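Local coordinates for polyketide synthase PksL (Bacillus subtilis, PDB 5E1V), which carries a dehydratase domain that probably removes water from beta-hydroxyacyl intermediates during assembly of the polyketide bacillaene, at residues N27-I38 and L54-A65; V151-K159 and F186-G195. All coordinates share one frame; numbering follows the deposited sequence.

Interaction 1: residues N27-I38 and L54-A65; sequences NVLPGLAYIDII and LRNLSIYQPLTA
In the first hotdog unit of the dehydratase double hotdog fold, helix 34-38 lies over strand 54-59, and Tyr34, Ile35 and Ile38 meet Leu54, Leu57 and Ile59. The same chain segments also run alongside each other, antiparallel, as strand 27-29 and the weakly bonded strand 63-65. Pro30 ends the family's HxxxGxxxxP motif, which starts at His21.

In the strand pair, Leu29 N donates to Leu63 O (2.9 Å), nearly straight down the carbonyl at a C=O...N angle of 169°. Ala65 N donates to Asn27 O at 3.1 Å. Between these bonds Val28 and Thr64 form a non-hydrogen-bonded pair. Their side chains share one face, with Val28 CG2 3.9 Å from Thr64 CG2. Leu29 and Leu63 point to the other face. There Leu29 CB packs on Leu63 CB and CD2. The return bond of this pair is replaced by a water, which donates to Leu29 O and accepts from Leu63 N.

The contact between Ile38, Tyr34 CB and the leucines is apolar. Ile38 CD1 lies 3.7 Å from Leu57 CD1, the two side chains antiparallel and flank to flank. The same Ile38 methyl touches CD1 of Leu54, which comes in roughly perpendicular to it. Leu57 CD1 also meets Tyr34 CB. Ile59 CD1 sits at the edge of the Tyr34 ring, near its plane, and lies 3.7 Å from Gly31 CA. A CB on Gly31 would run into that methyl, so the packing is close here.

Tyr34 CG is anti to its carbonyl carbon (chi1 -77°), which sends the ring from the helix to the turn after strand 54-59. Its OH rests 3.9 Å from Leu63 CD1. A water in the plane of the ring lies 2.5 Å from Tyr34 OH and donates to Gln61 O at 2.9 Å.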
loop_
_atom_site.group_PDB
_atom_site.type_symbol
_atom_site.label_atom_id
_atom_site.label_comp_id
_atom_site.label_asym_id
_atom_site.label_seq_id
_atom_site.Cartn_x
_atom_site.Cartn_y
_atom_site.Cartn_z
ATOM N N ASN A 27 -6.958 -2.525 15.399
ATOM C CA ASN A 27 -6.272 -1.457 14.638
ATOM C C ASN A 27 -5.048 -2.082 13.952
ATOM O O ASN A 27 -4.239 -2.720 14.636
ATOM C CB ASN A 27 -5.871 -0.311 15.606
ATOM C CG ASN A 27 -7.065 0.434 16.099
ATOM O OD1 ASN A 27 -7.567 1.367 15.450
ATOM N ND2 ASN A 27 -7.624 -0.049 17.146
ATOM N N VAL A 28 -4.868 -1.895 12.640
ATOM C CA VAL A 28 -3.828 -2.530 11.905
ATOM C C VAL A 28 -3.127 -1.535 11.016
ATOM O O VAL A 28 -3.754 -0.747 10.311
ATOM C CB VAL A 28 -4.459 -3.614 10.945
ATOM C CG1 VAL A 28 -3.458 -4.139 9.924
ATOM C CG2 VAL A 28 -4.950 -4.755 11.723
ATOM N N LEU A 29 -1.820 -1.529 11.049
ATOM C CA LEU A 29 -1.113 -0.780 10.039
ATOM C C LEU A 29 -1.366 -1.419 8.633
ATOM O O LEU A 29 -1.027 -2.599 8.432
ATOM C CB LEU A 29 0.375 -0.766 10.364
ATOM C CG LEU A 29 1.138 0.081 9.348
ATOM C CD1 LEU A 29 0.827 1.575 9.391
ATOM C CD2 LEU A 29 2.617 -0.180 9.344
ATOM N N PRO A 30 -1.935 -0.663 7.695
ATOM C CA PRO A 30 -2.135 -1.300 6.390
ATOM C C PRO A 30 -0.815 -1.806 5.850
ATOM O O PRO A 30 0.234 -1.161 5.922
ATOM C CB PRO A 30 -2.766 -0.197 5.497
ATOM C CG PRO A 30 -3.209 0.861 6.431
ATOM C CD PRO A 30 -2.339 0.750 7.664
ATOM N N GLY A 31 -0.851 -3.031 5.369
ATOM C CA GLY A 31 0.340 -3.623 4.833
ATOM C C GLY A 31 0.898 -2.791 3.690
ATOM O O GLY A 31 2.046 -2.854 3.450
ATOM N N LEU A 32 0.063 -2.069 2.962
ATOM C CA LEU A 32 0.513 -1.257 1.790
ATOM C C LEU A 32 1.279 0.035 2.229
ATOM O O LEU A 32 1.905 0.678 1.427
ATOM C CB LEU A 32 -0.640 -0.904 0.882
ATOM C CG LEU A 32 -1.140 -2.130 0.068
ATOM C CD1 LEU A 32 -2.448 -1.755 -0.583
ATOM C CD2 LEU A 32 -0.103 -2.472 -0.987
ATOM N N ALA A 33 1.268 0.291 3.535
ATOM C CA ALA A 33 2.013 1.382 4.130
ATOM C C ALA A 33 3.477 1.107 4.203
ATOM O O ALA A 33 4.276 2.009 4.384
ATOM C CB ALA A 33 1.444 1.704 5.513
ATOM N N TYR A 34 3.888 -0.163 4.044
ATOM C CA TYR A 34 5.347 -0.472 4.054
ATOM C C TYR A 34 6.118 0.182 2.911
ATOM O O TYR A 34 7.376 0.296 2.983
ATOM C CB TYR A 34 5.549 -2.020 4.050
ATOM C CG TYR A 34 5.304 -2.666 5.362
ATOM C CD1 TYR A 34 5.992 -2.283 6.458
ATOM C CD2 TYR A 34 4.363 -3.672 5.497
ATOM C CE1 TYR A 34 5.820 -2.935 7.709
ATOM C CE2 TYR A 34 4.153 -4.336 6.693
ATOM C CZ TYR A 34 4.905 -4.022 7.791
ATOM O OH TYR A 34 4.687 -4.627 8.990
ATOM N N ILE A 35 5.470 0.422 1.780
ATOM C CA ILE A 35 6.152 1.089 0.629
ATOM C C ILE A 35 6.706 2.481 1.035
ATOM O O ILE A 35 7.905 2.781 0.886
ATOM C CB ILE A 35 5.221 1.204 -0.579
ATOM C CG1 ILE A 35 4.850 -0.238 -1.034
ATOM C CG2 ILE A 35 5.908 1.960 -1.667
ATOM C CD1 ILE A 35 3.680 -0.298 -1.947
ATOM N N ASP A 36 5.793 3.275 1.641
ATOM C CA ASP A 36 6.198 4.587 2.173
ATOM C C ASP A 36 7.273 4.471 3.232
ATOM O O ASP A 36 8.318 5.157 3.107
ATOM C CB ASP A 36 5.032 5.439 2.605
ATOM C CG ASP A 36 5.477 6.867 2.847
ATOM O OD1 ASP A 36 5.684 7.574 1.841
ATOM O OD2 ASP A 36 5.695 7.176 4.030
ATOM N N ILE A 37 7.075 3.588 4.223
ATOM C CA ILE A 37 8.034 3.339 5.266
ATOM C C ILE A 37 9.460 3.114 4.674
ATOM O O ILE A 37 10.426 3.836 5.022
ATOM C CB ILE A 37 7.570 2.235 6.221
ATOM C CG1 ILE A 37 6.420 2.733 7.105
ATOM C CG2 ILE A 37 8.738 1.695 7.022
ATOM C CD1 ILE A 37 5.555 1.656 7.646
ATOM N N ILE A 38 9.557 2.162 3.755
ATOM C CA ILE A 38 10.839 1.771 3.249
ATOM C C ILE A 38 11.516 2.870 2.399
ATOM O O ILE A 38 12.672 3.184 2.644
ATOM C CB ILE A 38 10.761 0.452 2.474
ATOM C CG1 ILE A 38 10.348 -0.658 3.417
ATOM C CG2 ILE A 38 12.179 0.083 1.954
ATOM C CD1 ILE A 38 9.905 -1.888 2.653
ATOM N N LEU A 54 11.909 -1.822 -5.257
ATOM C CA LEU A 54 11.567 -2.636 -4.103
ATOM C C LEU A 54 11.118 -3.987 -4.702
ATOM O O LEU A 54 10.370 -4.016 -5.688
ATOM C CB LEU A 54 10.405 -1.994 -3.375
ATOM C CG LEU A 54 9.971 -2.735 -2.056
ATOM C CD1 LEU A 54 11.023 -2.778 -0.965
ATOM C CD2 LEU A 54 8.733 -1.995 -1.541
ATOM N N ARG A 55 11.667 -5.055 -4.161
ATOM C CA ARG A 55 11.280 -6.383 -4.627
ATOM C C ARG A 55 11.006 -7.394 -3.557
ATOM O O ARG A 55 11.637 -7.368 -2.524
ATOM C CB ARG A 55 12.372 -6.990 -5.550
ATOM C CG ARG A 55 12.690 -6.228 -6.826
ATOM C CD ARG A 55 13.812 -6.928 -7.580
ATOM N NE ARG A 55 13.322 -8.007 -8.432
ATOM C CZ ARG A 55 14.094 -8.712 -9.260
ATOM N NH1 ARG A 55 15.411 -8.463 -9.346
ATOM N NH2 ARG A 55 13.548 -9.656 -10.029
ATOM N N ASN A 56 10.073 -8.301 -3.855
ATOM C CA ASN A 56 9.788 -9.510 -3.084
ATOM C C ASN A 56 9.547 -9.188 -1.633
ATOM O O ASN A 56 10.256 -9.678 -0.788
ATOM C CB ASN A 56 10.972 -10.494 -3.232
ATOM C CG ASN A 56 11.147 -10.931 -4.693
ATOM O OD1 ASN A 56 10.212 -10.801 -5.561
ATOM N ND2 ASN A 56 12.342 -11.335 -5.009
ATOM N N LEU A 57 8.653 -8.227 -1.385
ATOM C CA LEU A 57 8.212 -7.921 -0.028
ATOM C C LEU A 57 7.255 -8.950 0.452
ATOM O O LEU A 57 6.268 -9.243 -0.212
ATOM C CB LEU A 57 7.508 -6.505 0.027
ATOM C CG LEU A 57 7.301 -6.004 1.426
ATOM C CD1 LEU A 57 7.520 -4.495 1.734
ATOM C CD2 LEU A 57 5.843 -6.386 1.867
ATOM N N SER A 58 7.530 -9.537 1.614
ATOM C CA SER A 58 6.635 -10.449 2.259
ATOM C C SER A 58 6.199 -9.958 3.598
ATOM O O SER A 58 7.017 -9.568 4.352
ATOM C CB SER A 58 7.359 -11.784 2.527
ATOM O OG SER A 58 7.453 -12.408 1.344
ATOM N N ILE A 59 4.908 -10.060 3.836
ATOM C CA ILE A 59 4.259 -9.834 5.140
ATOM C C ILE A 59 3.998 -11.146 5.830
ATOM O O ILE A 59 3.306 -11.998 5.300
ATOM C CB ILE A 59 3.048 -8.948 5.003
ATOM C CG1 ILE A 59 3.478 -7.614 4.348
ATOM C CG2 ILE A 59 2.324 -8.693 6.337
ATOM C CD1 ILE A 59 2.249 -6.749 4.096
ATOM N N TYR A 60 4.566 -11.270 7.016
ATOM C CA TYR A 60 4.510 -12.497 7.859
ATOM C C TYR A 60 3.311 -12.449 8.778
ATOM O O TYR A 60 2.686 -13.457 8.992
ATOM C CB TYR A 60 5.815 -12.718 8.617
ATOM C CG TYR A 60 6.838 -13.087 7.638
ATOM C CD1 TYR A 60 6.988 -14.424 7.271
ATOM C CD2 TYR A 60 7.506 -12.118 6.915
ATOM C CE1 TYR A 60 7.836 -14.765 6.274
ATOM C CE2 TYR A 60 8.381 -12.456 5.959
ATOM C CZ TYR A 60 8.508 -13.782 5.612
ATOM O OH TYR A 60 9.346 -14.080 4.597
ATOM N N GLN A 61 2.945 -11.253 9.261
ATOM C CA GLN A 61 1.804 -11.076 10.089
ATOM C C GLN A 61 1.395 -9.612 10.120
ATOM O O GLN A 61 2.213 -8.790 9.921
ATOM C CB GLN A 61 2.053 -11.575 11.540
ATOM C CG GLN A 61 3.130 -10.871 12.311
ATOM C CD GLN A 61 3.661 -11.685 13.476
ATOM O OE1 GLN A 61 2.955 -11.921 14.454
ATOM N NE2 GLN A 61 4.909 -12.079 13.405
ATOM N N PRO A 62 0.122 -9.324 10.448
ATOM C CA PRO A 62 -0.335 -7.933 10.591
ATOM C C PRO A 62 0.260 -7.232 11.773
ATOM O O PRO A 62 0.519 -7.853 12.828
ATOM C CB PRO A 62 -1.858 -8.053 10.653
ATOM C CG PRO A 62 -2.161 -9.402 10.107
ATOM C CD PRO A 62 -1.020 -10.258 10.516
ATOM N N LEU A 63 0.530 -5.941 11.580
ATOM C CA LEU A 63 1.098 -5.113 12.613
ATOM C C LEU A 63 -0.093 -4.443 13.294
ATOM O O LEU A 63 -0.729 -3.557 12.739
ATOM C CB LEU A 63 2.044 -4.102 12.026
ATOM C CG LEU A 63 2.882 -3.426 13.130
ATOM C CD1 LEU A 63 4.223 -3.138 12.609
ATOM C CD2 LEU A 63 2.167 -2.240 13.772
ATOM N N THR A 64 -0.403 -4.920 14.484
ATOM C CA THR A 64 -1.639 -4.533 15.142
ATOM C C THR A 64 -1.279 -3.838 16.434
ATOM O O THR A 64 -0.257 -4.123 17.015
ATOM C CB THR A 64 -2.540 -5.739 15.499
ATOM O OG1 THR A 64 -1.915 -6.514 16.516
ATOM C CG2 THR A 64 -2.781 -6.613 14.306
ATOM N N ALA A 65 -2.127 -2.923 16.884
ATOM C CA ALA A 65 -1.908 -2.310 18.214
ATOM C C ALA A 65 -3.241 -2.157 18.876
ATOM O O ALA A 65 -4.255 -1.894 18.223
ATOM C CB ALA A 65 -1.231 -0.962 18.085
HETATM O O HOH W 1 -0.114 -5.036 8.872
HETATM O O HOH W 2 2.736 -6.234 8.748
#

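Interaction 2: residues V151-K159 and F186-G195; sequences VHSEYMKAK and FMFHPTLIDG
Thr191, near the start of the central helix of the second hotdog unit, meets the short 3-10 segment at Tyr155 and Met156. His189, Pro190 and Asp194 make up the family's HPxxxD motif. Thr191 OG1 donates to Tyr155 O at 2.8 Å, tilted 26° from the carbonyl plane. The Thr191 CG2 branch, anti to the backbone N, packs against both Tyr155 O and Ala158. A valine in place of Thr191 would probably leave Tyr155 O without this donor and loosen the hold of the 3-10 segment on the helix.

His189 is the N-cap. Its ND1 accepts from Thr191 N (3.2 Å), with the donor in the ring plane. The Tyr155 side chain crosses that of His189 at about a right angle, bringing Tyr155 CE2 to the imidazole edge near CE1. A water joins Tyr155 OH to His189 NE2.

The Met156 chain folds back on itself, which brings CE to 3.8 Å from Thr191 OG1. One turn on, Asp194 meets the edge of the His152 ring, with ring and carboxylate planes 40° apart. His152 NE2 to Asp194 OD2 is short (2.7 Å) but bent and weak. A second water donates to both Met156 O and Asp194 OD2, 2.7 Å from the latter.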
loop_
_atom_site.group_PDB
_atom_site.type_symbol
_atom_site.label_atom_id
_atom_site.label_comp_id
_atom_site.label_asym_id
_atom_site.label_seq_id
_atom_site.Cartn_x
_atom_site.Cartn_y
_atom_site.Cartn_z
ATOM N N VAL A 151 -12.749 -1.425 8.183
ATOM C CA VAL A 151 -13.270 -0.086 8.431
ATOM C C VAL A 151 -12.162 0.991 8.352
ATOM O O VAL A 151 -11.404 1.182 9.308
ATOM C CB VAL A 151 -13.929 -0.042 9.833
ATOM C CG1 VAL A 151 -14.472 1.349 10.164
ATOM C CG2 VAL A 151 -14.928 -1.180 9.997
ATOM N N HIS A 152 -12.122 1.696 7.233
ATOM C CA HIS A 152 -11.308 2.870 7.054
ATOM C C HIS A 152 -12.136 4.086 7.525
ATOM O O HIS A 152 -13.346 4.157 7.284
ATOM C CB HIS A 152 -10.934 3.108 5.601
ATOM C CG HIS A 152 -10.330 1.949 4.896
ATOM N ND1 HIS A 152 -11.055 0.851 4.512
ATOM C CD2 HIS A 152 -9.075 1.762 4.428
ATOM C CE1 HIS A 152 -10.265 0.027 3.833
ATOM N NE2 HIS A 152 -9.054 0.553 3.786
ATOM N N SER A 153 -11.503 5.011 8.199
ATOM C CA SER A 153 -12.177 6.227 8.607
ATOM C C SER A 153 -11.210 7.329 8.369
ATOM O O SER A 153 -9.988 7.098 8.296
ATOM C CB SER A 153 -12.543 6.125 10.097
ATOM O OG SER A 153 -11.369 5.890 10.858
ATOM N N GLU A 154 -11.771 8.511 8.168
ATOM C CA GLU A 154 -11.076 9.758 8.153
ATOM C C GLU A 154 -9.767 9.795 7.283
ATOM O O GLU A 154 -9.820 9.649 6.068
ATOM C CB GLU A 154 -10.883 10.176 9.619
ATOM C CG GLU A 154 -11.450 11.521 10.021
ATOM C CD GLU A 154 -10.368 12.475 10.450
ATOM O OE1 GLU A 154 -10.243 12.719 11.668
ATOM O OE2 GLU A 154 -9.602 12.926 9.562
ATOM N N TYR A 155 -8.642 10.076 7.907
ATOM C CA TYR A 155 -7.304 10.099 7.268
ATOM C C TYR A 155 -7.039 8.962 6.273
ATOM O O TYR A 155 -6.389 9.188 5.206
ATOM C CB TYR A 155 -6.259 10.011 8.360
ATOM C CG TYR A 155 -4.945 10.654 8.128
ATOM C CD1 TYR A 155 -4.701 11.930 8.619
ATOM C CD2 TYR A 155 -3.900 9.990 7.441
ATOM C CE1 TYR A 155 -3.474 12.510 8.517
ATOM C CE2 TYR A 155 -2.662 10.576 7.324
ATOM C CZ TYR A 155 -2.451 11.803 7.830
ATOM O OH TYR A 155 -1.269 12.414 7.674
ATOM N N MET A 156 -7.559 7.776 6.571
ATOM C CA MET A 156 -7.335 6.521 5.782
ATOM C C MET A 156 -8.305 6.308 4.585
ATOM O O MET A 156 -8.177 5.317 3.826
ATOM C CB MET A 156 -7.394 5.295 6.714
ATOM C CG MET A 156 -6.111 5.004 7.488
ATOM S SD MET A 156 -5.073 3.729 6.677
ATOM C CE MET A 156 -5.063 4.066 4.956
ATOM N N LYS A 157 -9.324 7.179 4.445
ATOM C CA LYS A 157 -10.322 6.993 3.405
ATOM C C LYS A 157 -9.933 7.895 2.290
ATOM O O LYS A 157 -9.887 9.070 2.514
ATOM C CB LYS A 157 -11.760 7.405 3.864
ATOM C CG LYS A 157 -12.597 6.283 4.344
ATOM C CD LYS A 157 -13.998 6.716 4.762
ATOM C CE LYS A 157 -15.029 6.341 3.697
ATOM N NZ LYS A 157 -16.325 6.976 4.133
ATOM N N ALA A 158 -9.646 7.359 1.094
ATOM C CA ALA A 158 -9.341 8.141 -0.025
ATOM C C ALA A 158 -10.741 8.704 -0.508
ATOM O O ALA A 158 -11.753 8.194 -0.073
ATOM C CB ALA A 158 -8.651 7.312 -1.135
ATOM N N LYS A 159 -10.679 9.746 -1.327
ATOM C CA LYS A 159 -11.767 10.375 -2.051
ATOM C C LYS A 159 -11.658 10.072 -3.523
ATOM O O LYS A 159 -10.542 9.972 -4.050
ATOM C CB LYS A 159 -11.653 11.878 -1.887
ATOM C CG LYS A 159 -11.663 12.223 -0.426
ATOM C CD LYS A 159 -13.074 12.266 0.128
ATOM C CE LYS A 159 -13.560 13.695 0.271
ATOM N NZ LYS A 159 -13.605 14.460 -1.020
ATOM N N PHE A 186 5.067 12.846 2.731
ATOM C CA PHE A 186 5.006 11.463 2.242
ATOM C C PHE A 186 5.640 11.230 0.858
ATOM O O PHE A 186 5.802 12.169 0.034
ATOM C CB PHE A 186 3.501 11.075 2.226
ATOM C CG PHE A 186 2.983 10.895 3.558
ATOM C CD1 PHE A 186 2.427 11.959 4.226
ATOM C CD2 PHE A 186 3.061 9.646 4.213
ATOM C CE1 PHE A 186 2.013 11.844 5.551
ATOM C CE2 PHE A 186 2.642 9.493 5.497
ATOM C CZ PHE A 186 2.093 10.605 6.188
ATOM N N MET A 187 5.976 9.962 0.586
ATOM C CA MET A 187 6.563 9.620 -0.707
ATOM C C MET A 187 5.539 8.801 -1.524
ATOM O O MET A 187 5.303 9.052 -2.692
ATOM C CB MET A 187 7.829 8.864 -0.529
ATOM C CG MET A 187 8.942 9.677 0.062
ATOM S SD MET A 187 10.501 8.800 0.120
ATOM C CE MET A 187 10.840 8.704 -1.594
ATOM N N PHE A 188 4.971 7.773 -0.888
ATOM C CA PHE A 188 3.925 6.979 -1.496
ATOM C C PHE A 188 2.802 6.856 -0.484
ATOM O O PHE A 188 2.770 5.901 0.347
ATOM C CB PHE A 188 4.569 5.632 -1.969
ATOM C CG PHE A 188 5.643 5.888 -2.944
ATOM C CD1 PHE A 188 5.273 6.228 -4.242
ATOM C CD2 PHE A 188 7.014 5.792 -2.626
ATOM C CE1 PHE A 188 6.249 6.573 -5.185
ATOM C CE2 PHE A 188 7.963 6.152 -3.569
ATOM C CZ PHE A 188 7.560 6.562 -4.859
ATOM N N HIS A 189 1.898 7.874 -0.526
ATOM C CA HIS A 189 0.996 8.023 0.555
ATOM C C HIS A 189 0.205 6.766 0.813
ATOM O O HIS A 189 -0.569 6.339 -0.042
ATOM C CB HIS A 189 0.003 9.181 0.315
ATOM C CG HIS A 189 -0.532 9.748 1.589
ATOM N ND1 HIS A 189 -1.508 9.133 2.306
ATOM C CD2 HIS A 189 -0.295 10.930 2.205
ATOM C CE1 HIS A 189 -1.799 9.844 3.359
ATOM N NE2 HIS A 189 -1.047 10.932 3.341
ATOM N N PRO A 190 0.320 6.172 2.035
ATOM C CA PRO A 190 -0.554 4.984 2.332
ATOM C C PRO A 190 -2.038 5.035 2.057
ATOM O O PRO A 190 -2.554 4.098 1.632
ATOM C CB PRO A 190 -0.281 4.710 3.762
ATOM C CG PRO A 190 1.188 5.191 3.927
ATOM C CD PRO A 190 1.161 6.471 3.216
ATOM N N THR A 191 -2.702 6.161 2.182
ATOM C CA THR A 191 -4.092 6.273 1.752
ATOM C C THR A 191 -4.336 6.140 0.260
ATOM O O THR A 191 -5.288 5.495 -0.225
ATOM C CB THR A 191 -4.600 7.656 2.281
ATOM O OG1 THR A 191 -4.521 7.624 3.734
ATOM C CG2 THR A 191 -5.969 7.835 1.960
ATOM N N LEU A 192 -3.445 6.715 -0.519
ATOM C CA LEU A 192 -3.513 6.535 -1.963
ATOM C C LEU A 192 -3.244 5.089 -2.325
ATOM O O LEU A 192 -3.940 4.536 -3.142
ATOM C CB LEU A 192 -2.526 7.463 -2.596
ATOM C CG LEU A 192 -2.757 8.989 -2.532
ATOM C CD1 LEU A 192 -1.700 9.685 -3.292
ATOM C CD2 LEU A 192 -4.134 9.318 -3.095
ATOM N N ILE A 193 -2.210 4.466 -1.728
ATOM C CA ILE A 193 -1.855 3.107 -2.111
ATOM C C ILE A 193 -2.952 2.150 -1.555
ATOM O O ILE A 193 -3.487 1.346 -2.292
ATOM C CB ILE A 193 -0.475 2.628 -1.616
ATOM C CG1 ILE A 193 0.662 3.660 -1.868
ATOM C CG2 ILE A 193 -0.175 1.286 -2.317
ATOM C CD1 ILE A 193 0.788 4.180 -3.253
ATOM N N ASP A 194 -3.327 2.279 -0.285
ATOM C CA ASP A 194 -4.369 1.425 0.235
ATOM C C ASP A 194 -5.690 1.566 -0.574
ATOM O O ASP A 194 -6.374 0.578 -0.895
ATOM C CB ASP A 194 -4.539 1.587 1.759
ATOM C CG ASP A 194 -5.539 0.646 2.315
ATOM O OD1 ASP A 194 -5.218 -0.585 2.465
ATOM O OD2 ASP A 194 -6.683 1.129 2.521
ATOM N N GLY A 195 -6.063 2.809 -0.853
ATOM C CA GLY A 195 -7.281 3.096 -1.646
ATOM C C GLY A 195 -7.246 2.400 -3.004
ATOM O O GLY A 195 -8.279 1.961 -3.525
HETATM O O HOH W 3 -6.919 -1.999 3.840
HETATM O O HOH W 4 -1.064 13.177 4.879
HETATM O O HOH W 5 -7.906 3.433 1.812
#

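How the interactions relate
Interaction 1 closes along the chain before interaction 2 opens, and each lies in its own hotdog half. Their centres are about 14 Å apart, yet they touch. Asp36 OD1 on helix 34-44 probably accepts hydrogen bonds from Met187 N and Phe188 N, just ahead of helix 190-203. Pro30 CG packs on Met156 SD at 3.4 Å. Both interactions also reach the small antiparallel sheet ordered 63-65, 26-29, 21-23, 150-152. On it, His21 bonds to Val28 and meets the His152 ring edge-to-face. His21 of the first motif and Asp194 of the second thus both reach His152, which brings the motifs close together between the halves, consistent with the shared active site of related dehydratases.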